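Phosphatidylglycerophosphatase and protein-tyrosine phosphatase 1 (Mus musculus, PDB 3RGO) dephosphorylates phosphatidylglycerophosphate to phosphatidylglycerol, a step in cardiolipin synthesis, and belongs to the dual-specificity protein-tyrosine phosphatases. Local coordinates at residues G12-K17 and F43-S48; M35-E40 and V56-L61; N74-V79 and K144-E149; Q80-Y85 and A108-Q113. All coordinates share one frame; numbering follows the deposited sequence.

Contact 1. Residues G12-K17 and F43-S48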
loop_
_atom_site.group_PDB
_atom_site.type_symbol
_atom_site.label_atom_id
_atom_site.label_comp_id
_atom_site.label_asym_id
_atom_site.label_seq_id
_atom_site.Cartn_x
_atom_site.Cartn_y
_atom_site.Cartn_z
ATOM N N GLY A 12 3.551 -1.717 6.608
ATOM C CA GLY A 12 3.841 -1.479 8.014
ATOM C C GLY A 12 3.049 -0.361 8.664
ATOM O O GLY A 12 2.239 0.306 8.021
ATOM N N ALA A 13 3.287 -0.153 9.958
ATOM C CA ALA A 13 2.664 0.948 10.677
ATOM C C ALA A 13 3.221 2.275 10.166
ATOM O O ALA A 13 4.224 2.300 9.440
ATOM C CB ALA A 13 2.899 0.805 12.179
ATOM N N LEU A 14 2.567 3.376 10.527
ATOM C CA LEU A 14 3.020 4.698 10.098
ATOM C C LEU A 14 4.518 4.857 10.352
ATOM O O LEU A 14 5.016 4.484 11.414
ATOM C CB LEU A 14 2.240 5.811 10.807
ATOM C CG LEU A 14 2.509 6.012 12.297
ATOM C CD1 LEU A 14 1.917 7.331 12.786
ATOM C CD2 LEU A 14 1.973 4.843 13.109
ATOM N N PRO A 15 5.238 5.399 9.365
ATOM C CA PRO A 15 6.693 5.547 9.423
ATOM C C PRO A 15 7.073 6.747 10.271
ATOM O O PRO A 15 6.624 7.862 9.993
ATOM C CB PRO A 15 7.079 5.825 7.965
ATOM C CG PRO A 15 5.820 5.657 7.159
ATOM C CD PRO A 15 4.693 5.895 8.093
ATOM N N LEU A 16 7.887 6.516 11.294
ATOM C CA LEU A 16 8.391 7.595 12.131
ATOM C C LEU A 16 9.478 8.372 11.403
ATOM O O LEU A 16 10.222 7.808 10.603
ATOM C CB LEU A 16 8.963 7.027 13.430
ATOM C CG LEU A 16 8.008 6.638 14.558
ATOM C CD1 LEU A 16 6.620 6.315 14.044
ATOM C CD2 LEU A 16 8.588 5.473 15.344
ATOM N N LYS A 17 9.569 9.668 11.686
ATOM C CA LYS A 17 10.642 10.497 11.148
ATOM C C LYS A 17 11.999 9.796 11.233
ATOM O O LYS A 17 12.781 9.807 10.278
ATOM C CB LYS A 17 10.719 11.816 11.915
ATOM C CG LYS A 17 9.460 12.654 11.864
ATOM C CD LYS A 17 9.544 13.706 10.778
ATOM C CE LYS A 17 8.748 14.939 11.164
ATOM N NZ LYS A 17 9.211 15.480 12.468
ATOM N N PHE A 43 2.785 14.756 13.340
ATOM C CA PHE A 43 4.013 15.256 13.951
ATOM C C PHE A 43 5.021 14.119 14.110
ATOM O O PHE A 43 6.220 14.350 14.266
ATOM C CB PHE A 43 3.728 15.933 15.297
ATOM C CG PHE A 43 3.635 14.980 16.459
ATOM C CD1 PHE A 43 2.451 14.322 16.742
ATOM C CD2 PHE A 43 4.732 14.757 17.279
ATOM C CE1 PHE A 43 2.365 13.451 17.811
ATOM C CE2 PHE A 43 4.652 13.891 18.352
ATOM C CZ PHE A 43 3.467 13.236 18.618
ATOM N N LEU A 44 4.517 12.891 14.057
ATOM C CA LEU A 44 5.338 11.693 14.178
ATOM C C LEU A 44 6.013 11.338 12.862
ATOM O O LEU A 44 7.062 10.693 12.845
ATOM C CB LEU A 44 4.468 10.513 14.612
ATOM C CG LEU A 44 4.574 10.017 16.053
ATOM C CD1 LEU A 44 5.243 11.046 16.945
ATOM C CD2 LEU A 44 3.196 9.646 16.574
ATOM N N CYS A 45 5.400 11.756 11.760
ATOM C CA CYS A 45 5.829 11.326 10.437
ATOM C C CYS A 45 6.456 12.455 9.630
ATOM O O CYS A 45 6.286 13.635 9.946
ATOM C CB CYS A 45 4.638 10.753 9.668
ATOM S SG CYS A 45 3.699 9.526 10.592
ATOM N N ASN A 46 7.183 12.079 8.583
ATOM C CA ASN A 46 7.692 13.047 7.627
ATOM C C ASN A 46 6.549 13.782 6.949
ATOM O O ASN A 46 5.472 13.225 6.743
ATOM C CB ASN A 46 8.532 12.359 6.550
ATOM C CG ASN A 46 9.847 11.838 7.077
ATOM O OD1 ASN A 46 10.293 12.219 8.157
ATOM N ND2 ASN A 46 10.483 10.964 6.308
ATOM N N THR A 47 6.790 15.039 6.608
ATOM C CA THR A 47 5.921 15.746 5.690
ATOM C C THR A 47 6.277 15.238 4.304
ATOM O O THR A 47 7.190 14.423 4.156
ATOM C CB THR A 47 6.182 17.245 5.738
ATOM O OG1 THR A 47 7.572 17.482 5.487
ATOM C CG2 THR A 47 5.822 17.800 7.108
ATOM N N SER A 48 5.571 15.714 3.287
ATOM C CA SER A 48 5.877 15.312 1.921
ATOM C C SER A 48 7.257 15.817 1.511
ATOM O O SER A 48 7.970 15.158 0.752
ATOM C CB SER A 48 4.818 15.832 0.952
ATOM O OG SER A 48 5.098 15.395 -0.366
HETATM O O HOH W 1 7.526 9.420 8.120
#
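Leu14 meets Cys45 with one branch: its CD1 methyl lies 3.6 Å from SG, while CB and CG stand slightly farther from the same sulfur. The isobutyl group has CG placed between the backbone N and the carbonyl carbon (chi1 70°). Pro15 O accepts from a water 2.6 Å away, and that water accepts in turn from Asn46 N at 2.7 Å, so the two backbones are bridged where they do not bond directly. At Leu16 CB points away from the other loop, and CA makes a C-H···O contact with Leu44 O. The direct backbone bond follows, Lys17 N to Leu44 O at 2.9 Å. Lys17 chi2 (-96°) turns CD to 3.1 Å from Asn46 OD1, and a further bend brings CE to 3.0 Å from Cys45 O. Asn46 ND2 donates to Thr20 OG1, whose hydroxyl also bonds to Lys17 O, so Thr20 links both segments. Two irregular loops are thus joined by backbone bonds, a bridging water and the aliphatic chain of Lys17. They flank the phosphatase P-loop: Leu14 is backbone-bonded to Lys97, and its side chain lies about 7 Å from that of Cys96, the predicted phosphocysteine nucleophile.

Contact 2. Residues M35-E40 and V56-L61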
loop_
_atom_site.group_PDB
_atom_site.type_symbol
_atom_site.label_atom_id
_atom_site.label_comp_id
_atom_site.label_asym_id
_atom_site.label_seq_id
_atom_site.Cartn_x
_atom_site.Cartn_y
_atom_site.Cartn_z
ATOM N N MET A 35 -1.979 6.526 3.507
ATOM C CA MET A 35 -3.429 6.488 3.514
ATOM C C MET A 35 -3.982 7.179 4.748
ATOM O O MET A 35 -3.456 7.019 5.849
ATOM C CB MET A 35 -3.925 5.044 3.428
ATOM C CG MET A 35 -3.648 4.398 2.080
ATOM S SD MET A 35 -3.748 2.601 2.124
ATOM C CE MET A 35 -2.065 2.226 2.594
ATOM N N ASN A 36 -5.037 7.960 4.538
ATOM C CA ASN A 36 -5.736 8.652 5.616
ATOM C C ASN A 36 -4.818 9.406 6.573
ATOM O O ASN A 36 -5.000 9.346 7.785
ATOM C CB ASN A 36 -6.615 7.678 6.403
ATOM C CG ASN A 36 -7.853 7.253 5.630
ATOM O OD1 ASN A 36 -8.727 6.569 6.165
ATOM N ND2 ASN A 36 -7.939 7.670 4.373
ATOM N N GLU A 37 -3.835 10.113 6.023
ATOM C CA GLU A 37 -2.966 10.960 6.832
ATOM C C GLU A 37 -3.793 11.806 7.801
ATOM O O GLU A 37 -4.595 12.640 7.381
ATOM C CB GLU A 37 -2.118 11.864 5.933
ATOM C CG GLU A 37 -1.288 12.887 6.687
ATOM C CD GLU A 37 -0.543 13.827 5.759
ATOM O OE1 GLU A 37 -1.105 14.885 5.405
ATOM O OE2 GLU A 37 0.606 13.507 5.384
ATOM N N GLU A 38 -3.598 11.580 9.097
ATOM C CA GLU A 38 -4.373 12.271 10.124
ATOM C C GLU A 38 -3.573 13.392 10.778
ATOM O O GLU A 38 -2.386 13.237 11.069
ATOM C CB GLU A 38 -4.868 11.279 11.179
ATOM C CG GLU A 38 -5.832 10.239 10.629
ATOM C CD GLU A 38 -5.598 8.859 11.210
ATOM O OE1 GLU A 38 -5.383 8.757 12.438
ATOM O OE2 GLU A 38 -5.628 7.876 10.437
ATOM N N TYR A 39 -4.239 14.519 11.005
ATOM C CA TYR A 39 -3.592 15.710 11.544
ATOM C C TYR A 39 -3.105 15.495 12.972
ATOM O O TYR A 39 -2.214 16.199 13.448
ATOM C CB TYR A 39 -4.558 16.895 11.504
ATOM C CG TYR A 39 -5.264 17.066 10.177
ATOM C CD1 TYR A 39 -4.676 17.783 9.144
ATOM C CD2 TYR A 39 -6.518 16.512 9.960
ATOM C CE1 TYR A 39 -5.317 17.943 7.930
ATOM C CE2 TYR A 39 -7.167 16.667 8.749
ATOM C CZ TYR A 39 -6.562 17.384 7.739
ATOM O OH TYR A 39 -7.204 17.541 6.531
ATOM N N GLU A 40 -3.693 14.519 13.653
ATOM C CA GLU A 40 -3.389 14.279 15.056
ATOM C C GLU A 40 -2.095 13.497 15.236
ATOM O O GLU A 40 -1.546 13.435 16.335
ATOM C CB GLU A 40 -4.545 13.533 15.717
ATOM C CG GLU A 40 -5.816 13.539 14.887
ATOM C CD GLU A 40 -7.059 13.641 15.741
ATOM O OE1 GLU A 40 -6.920 13.837 16.967
ATOM O OE2 GLU A 40 -8.173 13.532 15.186
ATOM N N VAL A 56 12.428 10.200 -1.546
ATOM C CA VAL A 56 11.243 9.368 -1.745
ATOM C C VAL A 56 9.990 10.177 -2.073
ATOM O O VAL A 56 9.705 11.197 -1.448
ATOM C CB VAL A 56 10.993 8.384 -0.569
ATOM C CG1 VAL A 56 11.958 8.631 0.560
ATOM C CG2 VAL A 56 9.533 8.436 -0.101
ATOM N N GLU A 57 9.261 9.711 -3.080
ATOM C CA GLU A 57 8.018 10.337 -3.501
ATOM C C GLU A 57 6.852 9.799 -2.675
ATOM O O GLU A 57 6.707 8.583 -2.510
ATOM C CB GLU A 57 7.773 10.054 -4.985
ATOM C CG GLU A 57 6.541 10.729 -5.563
ATOM C CD GLU A 57 6.288 10.326 -7.007
ATOM O OE1 GLU A 57 6.997 9.424 -7.503
ATOM O OE2 GLU A 57 5.379 10.905 -7.642
ATOM N N GLN A 58 6.023 10.704 -2.165
ATOM C CA GLN A 58 4.859 10.316 -1.375
ATOM C C GLN A 58 3.579 10.431 -2.188
ATOM O O GLN A 58 3.319 11.460 -2.814
ATOM C CB GLN A 58 4.739 11.178 -0.112
ATOM C CG GLN A 58 3.541 10.815 0.773
ATOM C CD GLN A 58 3.411 11.710 1.994
ATOM O OE1 GLN A 58 3.355 12.934 1.877
ATOM N NE2 GLN A 58 3.358 11.101 3.175
ATOM N N LEU A 59 2.793 9.361 -2.192
ATOM C CA LEU A 59 1.451 9.395 -2.758
ATOM C C LEU A 59 0.439 9.321 -1.616
ATOM O O LEU A 59 0.446 8.373 -0.831
ATOM C CB LEU A 59 1.243 8.231 -3.730
ATOM C CG LEU A 59 -0.211 7.908 -4.102
ATOM C CD1 LEU A 59 -0.864 9.077 -4.829
ATOM C CD2 LEU A 59 -0.276 6.640 -4.946
ATOM N N ARG A 60 -0.417 10.330 -1.510
ATOM C CA ARG A 60 -1.420 10.352 -0.458
ATOM C C ARG A 60 -2.765 9.921 -1.002
ATOM O O ARG A 60 -3.245 10.465 -2.000
ATOM C CB ARG A 60 -1.538 11.745 0.166
ATOM C CG ARG A 60 -0.507 12.034 1.239
ATOM C CD ARG A 60 -0.838 13.328 1.964
ATOM N NE ARG A 60 -1.017 14.434 1.029
ATOM C CZ ARG A 60 -0.030 15.206 0.590
ATOM N NH1 ARG A 60 1.213 14.998 1.007
ATOM N NH2 ARG A 60 -0.283 16.188 -0.264
ATOM N N LEU A 61 -3.366 8.935 -0.346
ATOM C CA LEU A 61 -4.677 8.454 -0.751
ATOM C C LEU A 61 -5.636 8.492 0.431
ATOM O O LEU A 61 -5.233 8.319 1.582
ATOM C CB LEU A 61 -4.589 7.035 -1.320
ATOM C CG LEU A 61 -3.752 6.843 -2.582
ATOM C CD1 LEU A 61 -3.582 5.365 -2.886
ATOM C CD2 LEU A 61 -4.379 7.574 -3.772
#
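Leu61 O receives two neighbouring groups of the other segment: Asn36 N donates to it at 3.0 Å, nearly along the C=O axis (165° at the oxygen), and Met35 CA approaches it at 3.2 Å in a C-H···O contact. The pair forms where Met35 faces Leu61 in a parallel bridge, at the ends of strands 29-35 and 57-61. Their side chains lie on one face of the sheet, where Met35 CG comes 4.4 Å from Leu61 CB, and both rest on Met106 of helix 102-115. Glu37, just after the turn of the chain, reaches back to strand 57-61. It has CG anti to the backbone N (chi1 174°) and is extended beyond it; the Glu37 and Arg60 side chains cross obliquely, and the carboxylate touches Arg60 CD, at 3.7 Å from OE2. Glu37 OE1 is 4.4 Å from Arg60 NE and lies well out of the guanidinium plane, so the two charges are merely near each other. The salt bridge of Glu37 OE2 is with Arg42. Arg60 NH1 makes a weak bond to Gln58 OE1, and Gln58 NE2 is bonded to Thr34 OG1. The chemistry thus divides: a directed bond holds the backbone of Asn36, whose side chain lies beside Cys96 and a sulfate probably from the crystallisation liquor, whereas Glu37 and Arg60 probably interact through a looser electrostatic attraction.

Contact 3. Residues N74-V79 and K144-E149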
loop_
_atom_site.group_PDB
_atom_site.type_symbol
_atom_site.label_atom_id
_atom_site.label_comp_id
_atom_site.label_asym_id
_atom_site.label_seq_id
_atom_site.Cartn_x
_atom_site.Cartn_y
_atom_site.Cartn_z
ATOM N N ASN A 74 -8.619 5.156 -7.086
ATOM C CA ASN A 74 -7.476 5.420 -6.223
ATOM C C ASN A 74 -6.710 4.148 -5.874
ATOM O O ASN A 74 -5.514 4.191 -5.588
ATOM C CB ASN A 74 -7.911 6.175 -4.964
ATOM C CG ASN A 74 -8.167 7.652 -5.231
ATOM O OD1 ASN A 74 -8.893 8.314 -4.490
ATOM N ND2 ASN A 74 -7.569 8.173 -6.299
ATOM N N LEU A 75 -7.412 3.019 -5.911
ATOM C CA LEU A 75 -6.781 1.713 -5.795
ATOM C C LEU A 75 -5.855 1.496 -6.990
ATOM O O LEU A 75 -4.726 1.026 -6.837
ATOM C CB LEU A 75 -7.850 0.619 -5.748
ATOM C CG LEU A 75 -7.884 -0.340 -4.554
ATOM C CD1 LEU A 75 -7.375 0.315 -3.273
ATOM C CD2 LEU A 75 -9.289 -0.914 -4.364
ATOM N N HIS A 76 -6.341 1.842 -8.181
ATOM C CA HIS A 76 -5.528 1.761 -9.392
ATOM C C HIS A 76 -4.367 2.746 -9.331
ATOM O O HIS A 76 -3.257 2.443 -9.771
ATOM C CB HIS A 76 -6.371 2.025 -10.647
ATOM C CG HIS A 76 -7.185 0.849 -11.090
ATOM N ND1 HIS A 76 -8.548 0.777 -10.907
ATOM C CD2 HIS A 76 -6.825 -0.301 -11.708
ATOM C CE1 HIS A 76 -8.994 -0.369 -11.393
ATOM N NE2 HIS A 76 -7.970 -1.041 -11.885
ATOM N N LYS A 77 -4.624 3.931 -8.783
ATOM C CA LYS A 77 -3.564 4.917 -8.607
ATOM C C LYS A 77 -2.458 4.353 -7.723
ATOM O O LYS A 77 -1.272 4.467 -8.040
ATOM C CB LYS A 77 -4.112 6.212 -8.001
ATOM C CG LYS A 77 -4.545 7.244 -9.026
ATOM C CD LYS A 77 -4.895 8.566 -8.361
ATOM C CE LYS A 77 -5.283 9.617 -9.392
ATOM N NZ LYS A 77 -5.618 10.921 -8.752
ATOM N N GLY A 78 -2.857 3.735 -6.617
ATOM C CA GLY A 78 -1.910 3.156 -5.681
ATOM C C GLY A 78 -1.105 2.045 -6.321
ATOM O O GLY A 78 0.112 1.975 -6.171
ATOM N N VAL A 79 -1.792 1.176 -7.054
ATOM C CA VAL A 79 -1.137 0.043 -7.687
ATOM C C VAL A 79 -0.174 0.489 -8.793
ATOM O O VAL A 79 0.958 0.012 -8.867
ATOM C CB VAL A 79 -2.174 -0.965 -8.228
ATOM C CG1 VAL A 79 -1.489 -2.075 -9.008
ATOM C CG2 VAL A 79 -3.002 -1.530 -7.068
ATOM N N LYS A 144 -13.035 -7.258 -4.575
ATOM C CA LYS A 144 -13.745 -8.099 -5.545
ATOM C C LYS A 144 -14.002 -7.362 -6.857
ATOM O O LYS A 144 -13.855 -7.938 -7.943
ATOM C CB LYS A 144 -15.074 -8.592 -4.967
ATOM C CG LYS A 144 -14.973 -9.827 -4.084
ATOM C CD LYS A 144 -16.359 -10.431 -3.852
ATOM C CE LYS A 144 -16.287 -11.823 -3.233
ATOM N NZ LYS A 144 -15.658 -11.815 -1.885
ATOM N N GLU A 145 -14.410 -6.098 -6.763
ATOM C CA GLU A 145 -14.662 -5.299 -7.963
ATOM C C GLU A 145 -13.340 -5.016 -8.672
ATOM O O GLU A 145 -13.260 -5.022 -9.906
ATOM C CB GLU A 145 -15.361 -3.983 -7.612
ATOM C CG GLU A 145 -16.781 -4.133 -7.079
ATOM C CD GLU A 145 -17.823 -4.194 -8.186
ATOM O OE1 GLU A 145 -17.595 -4.902 -9.191
ATOM O OE2 GLU A 145 -18.876 -3.533 -8.047
ATOM N N PHE A 146 -12.297 -4.776 -7.882
ATOM C CA PHE A 146 -10.971 -4.521 -8.432
ATOM C C PHE A 146 -10.500 -5.743 -9.219
ATOM O O PHE A 146 -9.925 -5.615 -10.303
ATOM C CB PHE A 146 -9.977 -4.179 -7.312
ATOM C CG PHE A 146 -8.615 -3.779 -7.809
ATOM C CD1 PHE A 146 -7.607 -4.720 -7.945
ATOM C CD2 PHE A 146 -8.346 -2.463 -8.143
ATOM C CE1 PHE A 146 -6.356 -4.353 -8.398
ATOM C CE2 PHE A 146 -7.101 -2.091 -8.599
ATOM C CZ PHE A 146 -6.103 -3.038 -8.729
ATOM N N HIS A 147 -10.758 -6.923 -8.663
ATOM C CA HIS A 147 -10.422 -8.190 -9.303
ATOM C C HIS A 147 -11.120 -8.350 -10.658
ATOM O O HIS A 147 -10.516 -8.810 -11.624
ATOM C CB HIS A 147 -10.784 -9.353 -8.377
ATOM C CG HIS A 147 -10.338 -10.691 -8.880
ATOM N ND1 HIS A 147 -11.224 -11.683 -9.241
ATOM C CD2 HIS A 147 -9.100 -11.200 -9.084
ATOM C CE1 HIS A 147 -10.550 -12.747 -9.643
ATOM N NE2 HIS A 147 -9.260 -12.479 -9.556
ATOM N N LYS A 148 -12.390 -7.966 -10.724
ATOM C CA LYS A 148 -13.137 -8.027 -11.977
ATOM C C LYS A 148 -12.584 -7.072 -13.031
ATOM O O LYS A 148 -12.513 -7.415 -14.214
ATOM C CB LYS A 148 -14.618 -7.730 -11.731
ATOM C CG LYS A 148 -15.340 -8.785 -10.913
ATOM C CD LYS A 148 -16.811 -8.435 -10.746
ATOM C CE LYS A 148 -17.527 -9.458 -9.879
ATOM N NZ LYS A 148 -18.981 -9.159 -9.758
ATOM N N GLU A 149 -12.207 -5.869 -12.605
ATOM C CA GLU A 149 -11.656 -4.865 -13.511
ATOM C C GLU A 149 -10.303 -5.297 -14.057
ATOM O O GLU A 149 -10.008 -5.108 -15.242
ATOM C CB GLU A 149 -11.518 -3.513 -12.809
ATOM C CG GLU A 149 -12.839 -2.814 -12.537
ATOM C CD GLU A 149 -12.648 -1.402 -12.015
ATOM O OE1 GLU A 149 -11.538 -1.093 -11.544
ATOM O OE2 GLU A 149 -13.603 -0.602 -12.076
#
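Phe146 and His76 lie partly over one another, with Phe146 CE2 3.5 Å above the imidazole plane and over its centre. The planes are inclined by 37° and the ring centroids are 4.6 Å apart, an oblique pairing. Phe146 CE2 makes the closest approach and is almost equally near NE2 and CD2 of His76. The Phe146 CG is anti to the backbone N (chi1 -175°), and the ring beyond it reaches helix 72-88. Two of its other rim atoms meet aliphatic groups: Phe146 CD2 lies 3.9 Å from Leu75 CB, and Phe146 CZ lies 3.8 Å from Val79 CG2. Leu75 and Val79, one turn apart, therefore line the approach to the ring along with His76, whose ND1 makes a weak hydrogen bond to Leu72 O. The segments 74-79 and 144-149 cross at -67°, their axes 11.6 Å apart, a separation that the phenyl ring largely spans. Helix 102-115 joins the same cluster: its Gln113 touches both Val79 and Phe146, and its Met106 touches Leu75. Helix 137-154 is thereby packed against helices 72-88 and 102-115.

Contact 4. Residues Q80-Y85 and A108-Q113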
loop_
_atom_site.group_PDB
_atom_site.type_symbol
_atom_site.label_atom_id
_atom_site.label_comp_id
_atom_site.label_asym_id
_atom_site.label_seq_id
_atom_site.Cartn_x
_atom_site.Cartn_y
_atom_site.Cartn_z
ATOM N N GLN A 80 -0.621 1.409 -9.643
ATOM C CA GLN A 80 0.240 1.934 -10.701
ATOM C C GLN A 80 1.460 2.645 -10.119
ATOM O O GLN A 80 2.535 2.631 -10.709
ATOM C CB GLN A 80 -0.542 2.873 -11.624
ATOM C CG GLN A 80 -1.679 2.192 -12.382
ATOM C CD GLN A 80 -1.209 1.012 -13.219
ATOM O OE1 GLN A 80 -0.193 1.090 -13.915
ATOM N NE2 GLN A 80 -1.956 -0.086 -13.162
ATOM N N PHE A 81 1.285 3.265 -8.954
ATOM C CA PHE A 81 2.391 3.905 -8.246
ATOM C C PHE A 81 3.413 2.857 -7.815
ATOM O O PHE A 81 4.614 3.033 -8.007
ATOM C CB PHE A 81 1.862 4.662 -7.025
ATOM C CG PHE A 81 2.905 5.475 -6.295
ATOM C CD1 PHE A 81 3.281 6.728 -6.758
ATOM C CD2 PHE A 81 3.480 4.999 -5.124
ATOM C CE1 PHE A 81 4.225 7.483 -6.075
ATOM C CE2 PHE A 81 4.420 5.745 -4.432
ATOM C CZ PHE A 81 4.794 6.991 -4.908
ATOM N N ALA A 82 2.927 1.756 -7.247
ATOM C CA ALA A 82 3.808 0.660 -6.849
ATOM C C ALA A 82 4.535 0.075 -8.060
ATOM O O ALA A 82 5.718 -0.246 -7.990
ATOM C CB ALA A 82 3.018 -0.427 -6.129
ATOM N N LEU A 83 3.815 -0.054 -9.172
ATOM C CA LEU A 83 4.380 -0.648 -10.380
ATOM C C LEU A 83 5.417 0.273 -11.005
ATOM O O LEU A 83 6.403 -0.187 -11.589
ATOM C CB LEU A 83 3.275 -0.978 -11.384
ATOM C CG LEU A 83 2.274 -2.050 -10.936
ATOM C CD1 LEU A 83 1.184 -2.257 -11.978
ATOM C CD2 LEU A 83 2.988 -3.361 -10.648
ATOM N N LYS A 84 5.182 1.576 -10.886
ATOM C CA LYS A 84 6.158 2.577 -11.291
ATOM C C LYS A 84 7.505 2.278 -10.647
ATOM O O LYS A 84 8.535 2.258 -11.318
ATOM C CB LYS A 84 5.680 3.972 -10.879
ATOM C CG LYS A 84 6.726 5.070 -10.992
ATOM C CD LYS A 84 6.206 6.371 -10.391
ATOM C CE LYS A 84 7.229 7.488 -10.488
ATOM N NZ LYS A 84 6.665 8.777 -10.004
ATOM N N TYR A 85 7.495 2.037 -9.340
ATOM C CA TYR A 85 8.739 1.764 -8.624
ATOM C C TYR A 85 9.270 0.342 -8.825
ATOM O O TYR A 85 10.479 0.120 -8.782
ATOM C CB TYR A 85 8.633 2.161 -7.146
ATOM C CG TYR A 85 8.756 3.659 -6.989
ATOM C CD1 TYR A 85 10.001 4.277 -7.045
ATOM C CD2 TYR A 85 7.630 4.461 -6.846
ATOM C CE1 TYR A 85 10.124 5.646 -6.938
ATOM C CE2 TYR A 85 7.744 5.832 -6.735
ATOM C CZ TYR A 85 8.992 6.419 -6.785
ATOM O OH TYR A 85 9.113 7.783 -6.675
ATOM N N ALA A 108 -3.185 -5.713 -0.899
ATOM C CA ALA A 108 -3.985 -6.772 -1.505
ATOM C C ALA A 108 -4.288 -6.470 -2.966
ATOM O O ALA A 108 -4.197 -7.349 -3.820
ATOM C CB ALA A 108 -5.295 -6.989 -0.719
ATOM N N ALA A 109 -4.650 -5.226 -3.257
ATOM C CA ALA A 109 -4.983 -4.853 -4.623
ATOM C C ALA A 109 -3.758 -4.995 -5.526
ATOM O O ALA A 109 -3.848 -5.524 -6.632
ATOM C CB ALA A 109 -5.533 -3.433 -4.670
ATOM N N TYR A 110 -2.617 -4.517 -5.038
ATOM C CA TYR A 110 -1.341 -4.681 -5.728
ATOM C C TYR A 110 -1.087 -6.143 -6.099
ATOM O O TYR A 110 -0.815 -6.453 -7.259
ATOM C CB TYR A 110 -0.205 -4.145 -4.846
ATOM C CG TYR A 110 1.180 -4.614 -5.225
ATOM C CD1 TYR A 110 1.877 -4.017 -6.267
ATOM C CD2 TYR A 110 1.796 -5.650 -4.530
ATOM C CE1 TYR A 110 3.151 -4.448 -6.617
ATOM C CE2 TYR A 110 3.060 -6.083 -4.864
ATOM C CZ TYR A 110 3.735 -5.482 -5.910
ATOM O OH TYR A 110 4.998 -5.915 -6.244
ATOM N N LEU A 111 -1.184 -7.037 -5.115
ATOM C CA LEU A 111 -0.946 -8.460 -5.351
ATOM C C LEU A 111 -1.953 -9.071 -6.325
ATOM O O LEU A 111 -1.598 -9.905 -7.168
ATOM C CB LEU A 111 -0.951 -9.227 -4.029
ATOM C CG LEU A 111 0.195 -8.890 -3.070
ATOM C CD1 LEU A 111 -0.017 -9.575 -1.730
ATOM C CD2 LEU A 111 1.548 -9.269 -3.671
ATOM N N ILE A 112 -3.212 -8.667 -6.203
ATOM C CA ILE A 112 -4.234 -9.138 -7.126
ATOM C C ILE A 112 -3.835 -8.840 -8.563
ATOM O O ILE A 112 -3.882 -9.715 -9.427
ATOM C CB ILE A 112 -5.609 -8.511 -6.822
ATOM C CG1 ILE A 112 -6.166 -9.083 -5.513
ATOM C CG2 ILE A 112 -6.578 -8.756 -7.974
ATOM C CD1 ILE A 112 -7.418 -8.383 -5.008
ATOM N N GLN A 113 -3.432 -7.601 -8.811
ATOM C CA GLN A 113 -3.083 -7.183 -10.157
ATOM C C GLN A 113 -1.799 -7.854 -10.628
ATOM O O GLN A 113 -1.742 -8.380 -11.736
ATOM C CB GLN A 113 -2.945 -5.662 -10.240
ATOM C CG GLN A 113 -2.341 -5.196 -11.562
ATOM C CD GLN A 113 -2.712 -3.775 -11.905
ATOM O OE1 GLN A 113 -3.660 -3.220 -11.355
ATOM N NE2 GLN A 113 -1.963 -3.173 -12.822
#
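Tyr110 has CG anti to the backbone N (chi1 162°), and the ring beyond it reaches Ala82 and Leu83 of helix 72-88. Leu83 has CG beside its own backbone N (chi1 -65°), and its two methyls divide between the partners. The Leu83 CD2 methyl lies 4.2 Å from Tyr110 CE1, while CD1 rests against the amide end of Gln113. The closer hydrophobic approach is that of Ala82, whose CB points at the other helix and comes within 3.8 Å of Tyr110 CD1 and 4.1 Å of CE1. Both aliphatic groups thus come to the same CD1-CE1 side of the phenol ring, obliquely. Its hydroxyl is engaged elsewhere, in a hydrogen bond with Asp6. Farther out, the side chains of Gln80 and Gln113 cross at about a right angle and meet through their amide ends. Ala82 and Tyr110 have the nearest CA atoms, 7.5 Å apart, and the axes of segments 80-85 and 108-113 pass at 10.4 Å with a crossing angle of -65°. Helix 102-115 is flanked by more than this one neighbour. Ala109 packs on Leu75 and Val79 of helix 72-88, Leu111 on Ala122 and Ile126 of helix 119-129, and Ile112 on His147 of helix 137-154. Helix 72-88, for its part, also packs through Phe81 against Leu59 of the edge strand 57-61.

Contacts 1 and 2 lie on the same side of the chain's centre and touch through Ser48, which packs on Gln58 and Arg60; both are partly buried, each with a backbone bond and an exposed charged side chain, Lys17 in one and Arg60 in the other. Contacts 3 and 4 hold helices instead, share helix 72-88, and bind through aromatic and aliphatic side chains without a clear hydrogen bond across. Contact 3 is the buried one, whereas contact 4, though nearer the centre, ends in an exposed glutamine. Gln113 and Val79 join the two. Strand 57-61 connects the halves: Leu59 and Leu61 of contact 2 pack on helix 72-88, and Glu57 forms a salt bridge with Lys84.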